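Local coordinates for protein thioredoxin reductase (Streptomyces clavuligerus, PDB 4NTD) that probably forms the disulfide bond of the natural product holomycin, as an FAD-dependent oxidoreductase of the thioredoxin reductase family, at residues I36-G41 with V56-S61. Numbering follows the deposited sequence.
With FAD (flavin-adenine dinucleotide), chain C.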
loop_
_atom_site.group_PDB
_atom_site.type_symbol
_atom_site.label_atom_id
_atom_site.label_comp_id
_atom_site.label_asym_id
_atom_site.label_seq_id
_atom_site.Cartn_x
_atom_site.Cartn_y
_atom_site.Cartn_z
ATOM N N ILE A 36 8.892 15.472 0.246
ATOM C CA ILE A 36 8.543 16.358 1.354
ATOM C C ILE A 36 7.749 15.558 2.384
ATOM O O ILE A 36 6.580 15.223 2.166
ATOM C CB ILE A 36 7.747 17.585 0.867
ATOM C CG1 ILE A 36 8.511 18.290 -0.264
ATOM C CG2 ILE A 36 7.501 18.548 2.024
ATOM C CD1 ILE A 36 7.747 19.404 -0.946
ATOM N N GLY A 37 8.406 15.256 3.503
ATOM C CA GLY A 37 7.855 14.383 4.535
ATOM C C GLY A 37 8.508 13.015 4.475
ATOM O O GLY A 37 8.572 12.403 3.406
ATOM N N ALA A 38 8.997 12.544 5.620
ATOM C CA ALA A 38 9.677 11.254 5.717
ATOM C C ALA A 38 9.028 10.368 6.775
ATOM O O ALA A 38 9.702 9.799 7.641
ATOM C CB ALA A 38 11.159 11.452 6.007
ATOM N N GLY A 39 7.705 10.262 6.700
ATOM C CA GLY A 39 6.990 9.164 7.329
ATOM C C GLY A 39 7.145 7.948 6.434
ATOM O O GLY A 39 7.974 7.945 5.521
ATOM N N ALA A 40 6.346 6.915 6.673
ATOM C CA ALA A 40 6.439 5.696 5.865
ATOM C C ALA A 40 6.170 5.957 4.378
ATOM O O ALA A 40 6.776 5.320 3.516
ATOM C CB ALA A 40 5.498 4.629 6.397
ATOM N N GLY A 41 5.268 6.890 4.082
ATOM C CA GLY A 41 4.955 7.245 2.697
ATOM C C GLY A 41 6.156 7.794 1.948
ATOM O O GLY A 41 6.557 7.256 0.915
ATOM N N VAL A 56 17.824 11.744 -4.921
ATOM C CA VAL A 56 16.707 12.102 -4.051
ATOM C C VAL A 56 17.178 12.909 -2.847
ATOM O O VAL A 56 18.175 12.565 -2.214
ATOM C CB VAL A 56 15.991 10.832 -3.538
ATOM C CG1 VAL A 56 14.841 11.184 -2.599
ATOM C CG2 VAL A 56 15.489 9.999 -4.708
ATOM N N VAL A 57 16.446 13.979 -2.540
ATOM C CA VAL A 57 16.608 14.708 -1.285
ATOM C C VAL A 57 15.278 14.652 -0.538
ATOM O O VAL A 57 14.233 14.959 -1.109
ATOM C CB VAL A 57 17.008 16.181 -1.516
ATOM C CG1 VAL A 57 17.114 16.925 -0.188
ATOM C CG2 VAL A 57 18.322 16.266 -2.279
ATOM N N LEU A 58 15.320 14.236 0.725
ATOM C CA LEU A 58 14.142 14.276 1.585
ATOM C C LEU A 58 14.248 15.463 2.526
ATOM O O LEU A 58 15.309 15.706 3.100
ATOM C CB LEU A 58 14.014 13.000 2.416
ATOM C CG LEU A 58 13.858 11.691 1.641
ATOM C CD1 LEU A 58 15.201 11.000 1.450
ATOM C CD2 LEU A 58 12.863 10.780 2.346
ATOM N N VAL A 59 13.148 16.199 2.671
ATOM C CA VAL A 59 13.044 17.266 3.663
ATOM C C VAL A 59 11.901 16.899 4.607
ATOM O O VAL A 59 10.767 16.707 4.163
ATOM C CB VAL A 59 12.770 18.640 3.016
ATOM C CG1 VAL A 59 12.830 19.744 4.064
ATOM C CG2 VAL A 59 13.767 18.919 1.897
ATOM N N ASP A 60 12.203 16.784 5.899
ATOM C CA ASP A 60 11.220 16.331 6.886
ATOM C C ASP A 60 11.319 17.124 8.186
ATOM O O ASP A 60 12.411 17.323 8.715
ATOM C CB ASP A 60 11.405 14.843 7.178
ATOM C CG ASP A 60 10.449 14.339 8.240
ATOM O OD1 ASP A 60 9.273 14.081 7.912
ATOM O OD2 ASP A 60 10.874 14.210 9.406
ATOM N N SER A 61 10.170 17.548 8.707
ATOM C CA SER A 61 10.124 18.421 9.883
ATOM C C SER A 61 10.096 17.680 11.231
ATOM O O SER A 61 10.064 18.321 12.283
ATOM C CB SER A 61 8.934 19.382 9.778
ATOM O OG SER A 61 7.706 18.685 9.694
HETATM P PA FAD C . 3.355 10.806 8.694
HETATM O O1A FAD C . 3.820 9.482 9.240
HETATM O O2A FAD C . 2.547 11.705 9.592
HETATM O O5B FAD C . 4.646 11.618 8.202
HETATM C C5B FAD C . 4.510 12.911 7.627
HETATM C C4B FAD C . 5.829 13.643 7.796
HETATM O O4B FAD C . 5.810 14.839 7.022
HETATM C C3B FAD C . 6.087 14.057 9.244
HETATM O O3B FAD C . 7.321 13.501 9.715
HETATM C C2B FAD C . 6.130 15.576 9.210
HETATM O O2B FAD C . 7.109 16.115 10.104
HETATM C C1B FAD C . 6.476 15.864 7.759
HETATM N N9A FAD C . 6.059 17.181 7.228
HETATM C C8A FAD C . 4.817 17.696 7.225
HETATM N N7A FAD C . 4.808 18.911 6.626
HETATM C C5A FAD C . 6.065 19.179 6.230
HETATM C C6A FAD C . 6.754 20.284 5.533
HETATM N N6A FAD C . 6.064 21.380 5.143
HETATM N N1A FAD C . 8.084 20.163 5.311
HETATM C C2A FAD C . 8.783 19.075 5.701
HETATM N N3A FAD C . 8.213 18.032 6.335
HETATM C C4A FAD C . 6.886 18.028 6.620
HETATM N N1 FAD C . -1.152 3.435 11.981
HETATM C C2 FAD C . -0.813 2.125 12.011
HETATM O O2 FAD C . -0.692 1.528 10.922
HETATM N N3 FAD C . -0.606 1.456 13.160
HETATM C C4 FAD C . -0.716 2.050 14.362
HETATM O O4 FAD C . -0.524 1.402 15.410
HETATM C C4X FAD C . -1.073 3.488 14.418
HETATM N N5 FAD C . -1.209 4.171 15.582
HETATM C C5X FAD C . -1.554 5.487 15.574
HETATM C C6 FAD C . -1.685 6.165 16.783
HETATM C C7 FAD C . -2.034 7.512 16.813
HETATM C C7M FAD C . -2.172 8.227 18.135
HETATM C C8 FAD C . -2.268 8.240 15.540
HETATM C C8M FAD C . -2.656 9.696 15.550
HETATM C C9 FAD C . -2.139 7.570 14.328
HETATM C C9A FAD C . -1.791 6.217 14.292
HETATM N N10 FAD C . -1.650 5.511 13.069
HETATM C C10 FAD C . -1.292 4.153 13.117
HETATM C "C1'" FAD C . -1.846 6.133 11.753
HETATM C "C2'" FAD C . -0.506 6.678 11.259
HETATM O "O2'" FAD C . -0.176 7.860 12.004
HETATM C "C3'" FAD C . -0.541 7.014 9.769
HETATM O "O3'" FAD C . -0.942 5.853 9.032
HETATM C "C4'" FAD C . 0.809 7.483 9.225
HETATM O "O4'" FAD C . 1.386 8.491 10.063
HETATM C "C5'" FAD C . 0.676 8.060 7.822
HETATM O "O5'" FAD C . 1.971 8.124 7.229
HETATM P P FAD C . 2.413 9.367 6.313
HETATM O O1P FAD C . 1.279 9.723 5.392
HETATM O O2P FAD C . 3.778 9.044 5.759
HETATM O O3P FAD C . 2.500 10.625 7.334
#
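Leu58 reaches Ala38 with one methyl, CD2 lying 4.1 Å from Ala38 CB, in the FAD-binding Rossmann beta-alpha-beta unit built from strand 31-36, helix 40-51 and strand 56-60. The small alanine fits between this leucine and Asp60. Val59, a beta-branched residue suited to a strand, pairs in parallel with Ile36 and turns its side chain to the same sheet face; its carbonyl O takes the N-H of Gly37 at 2.8 Å (N-H...O angle 165°). Gly37 must lack a side chain, since a CB would strike FAD O4B and, at phi 104°, jam against the carbonyl O of Ile36; in the first turn of helix 40-51, Gly41 N hydrogen-bonds FAD O2P. Asp60 ends the strand, with CG anti to the backbone N (chi1 177°), which sets OD1 between protein and cofactor. That oxygen accepts the amide of Ala38 at 2.8 Å from above the carboxylate plane, and the adenosine ribose hydroxyl O3B of FAD at 2.7 Å, while OD2 bonds to Gly62 N. An alanine in place of Asp60 would probably leave the Ala38 N-H, the ribose hydroxyl and the Gly62 N-H without their acceptor. Ser61 adds a hydrogen bond between its OG and the neighbouring ribose hydroxyl, O2B of FAD, at 2.7 Å.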